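Local coordinates for CytC3 (Streptomyces, PDB 3GJA), which is a nonheme iron halogenase with a beta-barrel core, which probably installs halogen on unactivated carbon during the biosynthesis of a natural product, at residues E15-F20 with G91-R96; N97-R102 with G298-A303; I302-Q307 with F312-I317. All coordinates share one frame; numbering follows the deposited sequence.

Contact 1: E15-F20 with G91-R96; sequences EEVARF and GSLIGR
Val17 on helix 14-23 and Leu93 on helix 84-94 mark the closest backbone approach, their CA atoms 6.7 Å apart. Leu93 does most of the work. Its methyl CD2 stands over the middle of the Phe20 ring, 3.6 Å from the centroid and just 5° off the ring normal, a CH-pi contact. CG trails beside it, nearest Phe20 CD2 (3.8 Å) and CE2. With CG anti to the backbone N (chi1 179°), Phe20 carries its ring out to Leu93. The other methyl, Leu93 CD1, meets Val17 CG2 at 4.3 Å, so the two branches of one leucine serve two residues of the facing helix; Val17 CG2 also lies 4.1 Å from Ser92 O. The Ser92 hydroxyl is engaged elsewhere, with Asp88 O of its own helix and Phe12 N of the N-terminal loop. Beyond Leu93 the chain turns at Gly95, whose positive phi (110°) suits a residue without a side chain. Phe20 continues inward to Trp235 and Ile147. This is apolar helix-to-helix packing on the outside of a cupin-type beta barrel, as expected of the PhyH family.

Contact 2: N97-R102 with G298-A303; sequences NLLCWR and GHNRIA. With ACT (acetate ion), chain C.
Leu99, on strand 98-108 of the cupin-type barrel, is the residue on which Asn300 and Ile302 of the C-terminal loop come to rest. Its CD1 meets Ile302 CD1 at 4.2 Å, the two side chains crossing at about a right angle, while its CD2 lies 3.4 Å from Asn300 ND2. Against the methyl the amide makes only van der Waals contact, its polar atoms being used elsewhere: ND2 bonds to Val265 O and OD1 accepts from Val267 N, so a buried asparagine spends both polar ends on backbone and can still pack against a methyl. Farther along the strand, Arg102 NH1 donates to O of an acetate ion, probably from the crystallisation liquor, over 2.8 Å at an N-H...O angle of 156°. The acetate O sits at the edge of the guanidinium, in its plane; the chain bends at chi3 (-70°), and Trp101 CZ3 lies over one face of the guanidinium, toward its rim. Lys62, Gln131 and His125 also bond the ion, consistent with a pocket able to receive a carboxylate. A methionine in place of Arg102 would probably leave the acetate without this charged donor, and Gln131 OE1 and Tyr268 OH without the NH2 they share. Strand 98-108 runs between strands 253-262 and 289-290, with Leu99 touching Val261 of the former and its neighbour Leu98 packing on Val87 and Val90 of helix 84-94.

Contact 3: I302-Q307 with F312-I317; sequences IARTSQ and FVPRQI
Arg304 lays one face of its guanidinium against the carbonyl of Phe312, while the Phe312 ring packs against the backbone of residues 303-306, which meets it obliquely. Phe312 O lies 3.4 Å above the guanidinium plane, near its rim; any attraction is probably electrostatic, since the angle at NE is too poor for a hydrogen bond, and the polar end pairs instead with Glu311 in a salt bridge through NE. A turn at chi2 (81°) folds the arginine chain back across the tail, where NH1 comes within 3.2 Å of Pro314 CD and NH2 rests beside the two methyls of Val313. An arginine suits this exposed spot, since its long chain can cover apolar neighbours while its charge stays at the surface. Phe312 N donates to Arg304 O at 2.9 Å with an N-H...O angle of 166°, the main-chain bond that closes an irregular loop in the C-terminal tail and folds the chain back on itself outside the barrel. The phenyl ring leads inward from there. Its CD2 lies 3.5 Å from Ala303 O and its CE2 3.7 Å from Ser306 N, and Ser306 CB touches CE2 at 4.0 Å. Being small, Ser306 admits the ring, and its hydroxyl bonds to Arg308 N and Tyr310 N within the loop. The aromatic group fills a buried site against Ala78, Ile81 and Met82 of helix 75-82 and Val289 of strand 289-290.

Contact 2 is the most buried and ties a barrel strand to the C-terminal loop, whereas contacts 1 and 3 are partly buried and lie farther from the chain's centre. Helix 84-94 is followed, after a short turn, by strand 98-108, so contacts 1 and 2 follow one another in the chain and touch where Gly91 meets Leu98. Contacts 2 and 3 share Ile302 and Ala303, their centres about 10 Å apart, and Ile317 of contact 3 reaches back to Arg96 of contact 1. The chemistry changes accordingly: almost wholly apolar side-chain packing in contact 1, methyl and amide packing in contact 2 with a charged arginine-acetate bond farther along the strand, and a main-chain bond with a surface arginine in contact 3.

Contact 1: E15-F20 with G91-R96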
loop_
_atom_site.group_PDB
_atom_site.type_symbol
_atom_site.label_atom_id
_atom_site.label_comp_id
_atom_site.label_asym_id
_atom_site.label_seq_id
_atom_site.Cartn_x
_atom_site.Cartn_y
_atom_site.Cartn_z
ATOM N N GLU A 15 -0.692 -5.963 -22.610
ATOM C CA GLU A 15 -0.620 -4.542 -22.929
ATOM C C GLU A 15 -0.581 -3.695 -21.655
ATOM O O GLU A 15 0.249 -2.793 -21.512
ATOM C CB GLU A 15 -1.826 -4.125 -23.770
ATOM C CG GLU A 15 -1.787 -2.667 -24.203
ATOM C CD GLU A 15 -3.041 -2.232 -24.944
ATOM O OE1 GLU A 15 -3.413 -2.902 -25.935
ATOM O OE2 GLU A 15 -3.650 -1.214 -24.542
ATOM N N GLU A 16 -1.491 -3.988 -20.735
ATOM C CA GLU A 16 -1.570 -3.253 -19.484
ATOM C C GLU A 16 -0.265 -3.362 -18.711
ATOM O O GLU A 16 0.199 -2.386 -18.125
ATOM C CB GLU A 16 -2.741 -3.779 -18.659
ATOM C CG GLU A 16 -4.044 -3.690 -19.415
ATOM C CD GLU A 16 -5.206 -4.279 -18.662
ATOM O OE1 GLU A 16 -5.091 -5.433 -18.199
ATOM O OE2 GLU A 16 -6.242 -3.592 -18.541
ATOM N N VAL A 17 0.329 -4.552 -18.718
ATOM C CA VAL A 17 1.597 -4.772 -18.031
ATOM C C VAL A 17 2.667 -3.896 -18.676
ATOM O O VAL A 17 3.496 -3.307 -17.989
ATOM C CB VAL A 17 2.035 -6.256 -18.118
ATOM C CG1 VAL A 17 3.414 -6.437 -17.492
ATOM C CG2 VAL A 17 1.016 -7.139 -17.407
ATOM N N ALA A 18 2.634 -3.808 -20.003
ATOM C CA ALA A 18 3.598 -3.004 -20.747
ATOM C C ALA A 18 3.446 -1.536 -20.376
ATOM O O ALA A 18 4.436 -0.827 -20.183
ATOM C CB ALA A 18 3.392 -3.184 -22.245
ATOM N N ARG A 19 2.195 -1.095 -20.288
ATOM C CA ARG A 19 1.872 0.279 -19.932
ATOM C C ARG A 19 2.459 0.595 -18.558
ATOM O O ARG A 19 3.082 1.637 -18.360
ATOM C CB ARG A 19 0.355 0.454 -19.902
ATOM C CG ARG A 19 -0.131 1.866 -19.639
ATOM C CD ARG A 19 -1.621 1.842 -19.375
ATOM N NE ARG A 19 -2.305 1.013 -20.364
ATOM C CZ ARG A 19 -3.564 0.601 -20.257
ATOM N NH1 ARG A 19 -4.293 0.941 -19.201
ATOM N NH2 ARG A 19 -4.094 -0.159 -21.209
ATOM N N PHE A 20 2.259 -0.319 -17.613
ATOM C CA PHE A 20 2.773 -0.142 -16.264
ATOM C C PHE A 20 4.293 -0.068 -16.287
ATOM O O PHE A 20 4.902 0.710 -15.554
ATOM C CB PHE A 20 2.349 -1.309 -15.374
ATOM C CG PHE A 20 2.865 -1.208 -13.971
ATOM C CD1 PHE A 20 2.140 -0.528 -12.996
ATOM C CD2 PHE A 20 4.093 -1.766 -13.627
ATOM C CE1 PHE A 20 2.633 -0.404 -11.697
ATOM C CE2 PHE A 20 4.594 -1.648 -12.336
ATOM C CZ PHE A 20 3.863 -0.965 -11.366
ATOM N N GLY A 91 0.063 -9.395 -8.870
ATOM C CA GLY A 91 0.742 -10.623 -9.255
ATOM C C GLY A 91 1.195 -10.635 -10.700
ATOM O O GLY A 91 2.217 -11.233 -11.022
ATOM N N SER A 92 0.433 -9.991 -11.578
ATOM C CA SER A 92 0.798 -9.921 -12.987
ATOM C C SER A 92 2.049 -9.059 -13.154
ATOM O O SER A 92 2.721 -9.120 -14.184
ATOM C CB SER A 92 -0.329 -9.287 -13.798
ATOM O OG SER A 92 -1.574 -9.881 -13.504
ATOM N N LEU A 93 2.360 -8.261 -12.138
ATOM C CA LEU A 93 3.503 -7.360 -12.197
ATOM C C LEU A 93 4.771 -7.866 -11.538
ATOM O O LEU A 93 5.853 -7.774 -12.114
ATOM C CB LEU A 93 3.125 -6.010 -11.577
ATOM C CG LEU A 93 2.414 -4.939 -12.415
ATOM C CD1 LEU A 93 1.474 -5.548 -13.419
ATOM C CD2 LEU A 93 1.674 -4.004 -11.469
ATOM N N ILE A 94 4.648 -8.396 -10.329
ATOM C CA ILE A 94 5.826 -8.871 -9.620
ATOM C C ILE A 94 5.788 -10.331 -9.164
ATOM O O ILE A 94 6.618 -10.748 -8.354
ATOM C CB ILE A 94 6.121 -7.967 -8.406
ATOM C CG1 ILE A 94 4.915 -7.933 -7.465
ATOM C CG2 ILE A 94 6.440 -6.550 -8.886
ATOM C CD1 ILE A 94 5.184 -7.201 -6.164
ATOM N N GLY A 95 4.829 -11.101 -9.674
ATOM C CA GLY A 95 4.759 -12.509 -9.316
ATOM C C GLY A 95 3.605 -12.937 -8.430
ATOM O O GLY A 95 3.117 -12.156 -7.614
ATOM N N ARG A 96 3.181 -14.191 -8.580
ATOM C CA ARG A 96 2.069 -14.722 -7.797
ATOM C C ARG A 96 2.391 -15.105 -6.359
ATOM O O ARG A 96 1.484 -15.356 -5.574
ATOM C CB ARG A 96 1.428 -15.908 -8.511
ATOM C CG ARG A 96 0.375 -15.500 -9.524
ATOM C CD ARG A 96 0.979 -14.720 -10.671
ATOM N NE ARG A 96 -0.032 -14.348 -11.658
ATOM C CZ ARG A 96 0.244 -13.836 -12.855
ATOM N NH1 ARG A 96 1.507 -13.636 -13.223
ATOM N NH2 ARG A 96 -0.742 -13.524 -13.685
#

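Contact 2: N97-R102 with G298-A303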
loop_
_atom_site.group_PDB
_atom_site.type_symbol
_atom_site.label_atom_id
_atom_site.label_comp_id
_atom_site.label_asym_id
_atom_site.label_seq_id
_atom_site.Cartn_x
_atom_site.Cartn_y
_atom_site.Cartn_z
ATOM N N ASN A 97 3.669 -15.170 -6.008
ATOM C CA ASN A 97 4.022 -15.473 -4.627
ATOM C C ASN A 97 4.122 -14.101 -3.964
ATOM O O ASN A 97 5.212 -13.570 -3.771
ATOM C CB ASN A 97 5.353 -16.233 -4.555
ATOM C CG ASN A 97 5.265 -17.619 -5.188
ATOM O OD1 ASN A 97 4.284 -18.342 -4.998
ATOM N ND2 ASN A 97 6.298 -17.997 -5.933
ATOM N N LEU A 98 2.956 -13.543 -3.628
ATOM C CA LEU A 98 2.835 -12.205 -3.048
ATOM C C LEU A 98 2.718 -12.031 -1.548
ATOM O O LEU A 98 1.946 -12.717 -0.881
ATOM C CB LEU A 98 1.637 -11.485 -3.657
ATOM C CG LEU A 98 1.777 -10.683 -4.940
ATOM C CD1 LEU A 98 0.436 -10.007 -5.224
ATOM C CD2 LEU A 98 2.886 -9.647 -4.791
ATOM N N LEU A 99 3.444 -11.035 -1.055
ATOM C CA LEU A 99 3.464 -10.667 0.354
ATOM C C LEU A 99 2.946 -9.226 0.522
ATOM O O LEU A 99 3.383 -8.318 -0.191
ATOM C CB LEU A 99 4.901 -10.729 0.865
ATOM C CG LEU A 99 5.348 -11.673 1.979
ATOM C CD1 LEU A 99 4.729 -13.051 1.827
ATOM C CD2 LEU A 99 6.880 -11.739 1.952
ATOM N N CYS A 100 1.995 -9.025 1.433
ATOM C CA CYS A 100 1.501 -7.685 1.736
ATOM C C CYS A 100 2.200 -7.384 3.049
ATOM O O CYS A 100 1.845 -7.938 4.087
ATOM C CB CYS A 100 -0.012 -7.655 1.953
ATOM S SG CYS A 100 -0.607 -6.011 2.507
ATOM N N TRP A 101 3.204 -6.513 3.012
ATOM C CA TRP A 101 3.954 -6.222 4.224
ATOM C C TRP A 101 3.508 -4.970 4.972
ATOM O O TRP A 101 4.003 -4.684 6.062
ATOM C CB TRP A 101 5.437 -6.115 3.891
ATOM C CG TRP A 101 5.755 -4.903 3.103
ATOM C CD1 TRP A 101 5.555 -4.714 1.767
ATOM C CD2 TRP A 101 6.290 -3.680 3.609
ATOM N NE1 TRP A 101 5.936 -3.446 1.410
ATOM C CE2 TRP A 101 6.389 -2.788 2.524
ATOM C CE3 TRP A 101 6.696 -3.249 4.880
ATOM C CZ2 TRP A 101 6.879 -1.487 2.668
ATOM C CZ3 TRP A 101 7.184 -1.953 5.022
ATOM C CH2 TRP A 101 7.269 -1.089 3.921
ATOM N N ARG A 102 2.584 -4.220 4.388
ATOM C CA ARG A 102 2.090 -3.016 5.042
ATOM C C ARG A 102 0.867 -2.380 4.382
ATOM O O ARG A 102 0.611 -2.562 3.188
ATOM C CB ARG A 102 3.197 -1.970 5.124
ATOM C CG ARG A 102 2.704 -0.603 5.599
ATOM C CD ARG A 102 3.821 0.413 5.666
ATOM N NE ARG A 102 4.760 0.128 6.742
ATOM C CZ ARG A 102 5.814 0.887 7.016
ATOM N NH1 ARG A 102 6.049 1.966 6.284
ATOM N NH2 ARG A 102 6.627 0.578 8.017
ATOM N N GLY A 298 10.627 -18.175 4.068
ATOM C CA GLY A 298 10.552 -18.179 5.518
ATOM C C GLY A 298 11.485 -17.200 6.221
ATOM O O GLY A 298 11.689 -17.303 7.432
ATOM N N HIS A 299 12.053 -16.240 5.489
ATOM C CA HIS A 299 12.952 -15.265 6.115
ATOM C C HIS A 299 12.244 -14.012 6.640
ATOM O O HIS A 299 12.890 -13.093 7.144
ATOM C CB HIS A 299 14.066 -14.860 5.141
ATOM C CG HIS A 299 13.572 -14.277 3.854
ATOM N ND1 HIS A 299 14.379 -14.136 2.747
ATOM C CD2 HIS A 299 12.358 -13.793 3.498
ATOM C CE1 HIS A 299 13.685 -13.592 1.763
ATOM N NE2 HIS A 299 12.456 -13.373 2.193
ATOM N N ASN A 300 10.918 -13.982 6.529
ATOM C CA ASN A 300 10.137 -12.843 7.003
ATOM C C ASN A 300 9.169 -13.252 8.102
ATOM O O ASN A 300 8.784 -14.416 8.189
ATOM C CB ASN A 300 9.304 -12.245 5.866
ATOM C CG ASN A 300 10.139 -11.531 4.841
ATOM O OD1 ASN A 300 11.013 -10.741 5.184
ATOM N ND2 ASN A 300 9.867 -11.791 3.571
ATOM N N ARG A 301 8.791 -12.303 8.952
ATOM C CA ARG A 301 7.792 -12.594 9.968
ATOM C C ARG A 301 6.544 -12.782 9.105
ATOM O O ARG A 301 6.333 -12.034 8.149
ATOM C CB ARG A 301 7.590 -11.412 10.918
ATOM C CG ARG A 301 8.724 -11.173 11.911
ATOM C CD ARG A 301 8.268 -10.190 12.979
ATOM N NE ARG A 301 9.287 -9.876 13.976
ATOM C CZ ARG A 301 10.478 -9.358 13.695
ATOM N NH1 ARG A 301 10.813 -9.096 12.436
ATOM N NH2 ARG A 301 11.331 -9.092 14.679
ATOM N N ILE A 302 5.729 -13.780 9.430
ATOM C CA ILE A 302 4.535 -14.078 8.644
ATOM C C ILE A 302 3.303 -14.173 9.524
ATOM O O ILE A 302 3.364 -14.693 10.635
ATOM C CB ILE A 302 4.702 -15.425 7.878
ATOM C CG1 ILE A 302 5.840 -15.309 6.857
ATOM C CG2 ILE A 302 3.392 -15.824 7.187
ATOM C CD1 ILE A 302 5.557 -14.357 5.699
ATOM N N ALA A 303 2.186 -13.663 9.017
ATOM C CA ALA A 303 0.920 -13.701 9.730
ATOM C C ALA A 303 -0.063 -14.486 8.874
ATOM O O ALA A 303 -0.507 -14.019 7.821
ATOM C CB ALA A 303 0.405 -12.286 9.965
HETATM C C ACT C . 8.317 4.618 7.848
HETATM O O ACT C . 7.739 4.089 6.751
HETATM O OXT ACT C . 8.969 5.637 7.759
HETATM C CH3 ACT C . 8.156 3.943 9.186
#

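Contact 3: I302-Q307 with F312-I317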
loop_
_atom_site.group_PDB
_atom_site.type_symbol
_atom_site.label_atom_id
_atom_site.label_comp_id
_atom_site.label_asym_id
_atom_site.label_seq_id
_atom_site.Cartn_x
_atom_site.Cartn_y
_atom_site.Cartn_z
ATOM N N ILE A 302 5.729 -13.780 9.430
ATOM C CA ILE A 302 4.535 -14.078 8.644
ATOM C C ILE A 302 3.303 -14.173 9.524
ATOM O O ILE A 302 3.364 -14.693 10.635
ATOM C CB ILE A 302 4.702 -15.425 7.878
ATOM C CG1 ILE A 302 5.840 -15.309 6.857
ATOM C CG2 ILE A 302 3.392 -15.824 7.187
ATOM C CD1 ILE A 302 5.557 -14.357 5.699
ATOM N N ALA A 303 2.186 -13.663 9.017
ATOM C CA ALA A 303 0.920 -13.701 9.730
ATOM C C ALA A 303 -0.063 -14.486 8.874
ATOM O O ALA A 303 -0.507 -14.019 7.821
ATOM C CB ALA A 303 0.405 -12.286 9.965
ATOM N N ARG A 304 -0.389 -15.690 9.324
ATOM C CA ARG A 304 -1.319 -16.544 8.602
ATOM C C ARG A 304 -2.731 -16.230 9.075
ATOM O O ARG A 304 -3.696 -16.465 8.362
ATOM C CB ARG A 304 -0.980 -18.020 8.867
ATOM C CG ARG A 304 -2.012 -19.036 8.370
ATOM C CD ARG A 304 -1.896 -19.351 6.885
ATOM N NE ARG A 304 -2.992 -20.223 6.460
ATOM C CZ ARG A 304 -3.049 -20.864 5.294
ATOM N NH1 ARG A 304 -2.068 -20.745 4.410
ATOM N NH2 ARG A 304 -4.097 -21.628 5.010
ATOM N N THR A 305 -2.837 -15.678 10.281
ATOM C CA THR A 305 -4.134 -15.349 10.860
ATOM C C THR A 305 -4.137 -13.948 11.444
ATOM O O THR A 305 -3.159 -13.526 12.065
ATOM C CB THR A 305 -4.498 -16.347 11.977
ATOM O OG1 THR A 305 -4.537 -17.672 11.431
ATOM C CG2 THR A 305 -5.863 -16.012 12.579
ATOM N N SER A 306 -5.244 -13.232 11.251
ATOM C CA SER A 306 -5.363 -11.875 11.762
ATOM C C SER A 306 -5.580 -11.918 13.261
ATOM O O SER A 306 -5.955 -12.950 13.823
ATOM C CB SER A 306 -6.543 -11.149 11.115
ATOM O OG SER A 306 -7.714 -11.271 11.907
ATOM N N GLN A 307 -5.360 -10.776 13.897
ATOM C CA GLN A 307 -5.516 -10.637 15.327
ATOM C C GLN A 307 -6.957 -10.918 15.751
ATOM O O GLN A 307 -7.258 -10.968 16.940
ATOM C CB GLN A 307 -5.128 -9.224 15.728
ATOM C CG GLN A 307 -4.498 -9.114 17.080
ATOM C CD GLN A 307 -3.120 -9.745 17.135
ATOM O OE1 GLN A 307 -2.460 -9.701 18.167
ATOM N NE2 GLN A 307 -2.677 -10.331 16.025
ATOM N N PHE A 312 -5.885 -15.984 6.570
ATOM C CA PHE A 312 -5.377 -15.562 5.267
ATOM C C PHE A 312 -4.999 -16.803 4.471
ATOM O O PHE A 312 -3.954 -17.411 4.713
ATOM C CB PHE A 312 -4.138 -14.679 5.425
ATOM C CG PHE A 312 -4.406 -13.360 6.093
ATOM C CD1 PHE A 312 -5.165 -12.379 5.454
ATOM C CD2 PHE A 312 -3.895 -13.096 7.359
ATOM C CE1 PHE A 312 -5.413 -11.152 6.070
ATOM C CE2 PHE A 312 -4.137 -11.874 7.984
ATOM C CZ PHE A 312 -4.898 -10.898 7.337
ATOM N N VAL A 313 -5.846 -17.184 3.523
ATOM C CA VAL A 313 -5.578 -18.360 2.712
ATOM C C VAL A 313 -5.080 -17.926 1.342
ATOM O O VAL A 313 -5.828 -17.358 0.552
ATOM C CB VAL A 313 -6.848 -19.240 2.576
ATOM C CG1 VAL A 313 -6.505 -20.560 1.900
ATOM C CG2 VAL A 313 -7.439 -19.499 3.955
ATOM N N PRO A 314 -3.800 -18.190 1.045
ATOM C CA PRO A 314 -3.206 -17.813 -0.239
ATOM C C PRO A 314 -4.040 -18.214 -1.442
ATOM O O PRO A 314 -4.470 -19.357 -1.560
ATOM C CB PRO A 314 -1.851 -18.514 -0.211
ATOM C CG PRO A 314 -1.511 -18.518 1.239
ATOM C CD PRO A 314 -2.820 -18.897 1.889
ATOM N N ARG A 315 -4.264 -17.259 -2.333
ATOM C CA ARG A 315 -5.032 -17.487 -3.545
ATOM C C ARG A 315 -4.163 -18.161 -4.612
ATOM O O ARG A 315 -2.966 -17.906 -4.699
ATOM C CB ARG A 315 -5.556 -16.146 -4.060
ATOM C CG ARG A 315 -6.202 -16.165 -5.432
ATOM C CD ARG A 315 -6.735 -14.766 -5.758
ATOM N NE ARG A 315 -7.179 -14.635 -7.142
ATOM C CZ ARG A 315 -8.351 -15.054 -7.604
ATOM N NH1 ARG A 315 -9.223 -15.640 -6.793
ATOM N NH2 ARG A 315 -8.649 -14.888 -8.887
ATOM N N GLN A 316 -4.773 -19.022 -5.417
ATOM C CA GLN A 316 -4.058 -19.712 -6.480
ATOM C C GLN A 316 -4.879 -19.600 -7.760
ATOM O O GLN A 316 -6.101 -19.745 -7.730
ATOM C CB GLN A 316 -3.870 -21.201 -6.143
ATOM C CG GLN A 316 -3.296 -21.515 -4.762
ATOM C CD GLN A 316 -1.918 -20.916 -4.545
ATOM O OE1 GLN A 316 -1.175 -20.685 -5.497
ATOM N NE2 GLN A 316 -1.567 -20.676 -3.285
ATOM N N ILE A 317 -4.208 -19.334 -8.876
ATOM C CA ILE A 317 -4.879 -19.236 -10.172
ATOM C C ILE A 317 -4.225 -20.190 -11.191
ATOM O O ILE A 317 -3.240 -20.872 -10.814
ATOM C CB ILE A 317 -4.828 -17.791 -10.731
ATOM C CG1 ILE A 317 -3.377 -17.322 -10.837
ATOM C CG2 ILE A 317 -5.633 -16.855 -9.841
ATOM C CD1 ILE A 317 -3.241 -15.897 -11.327
#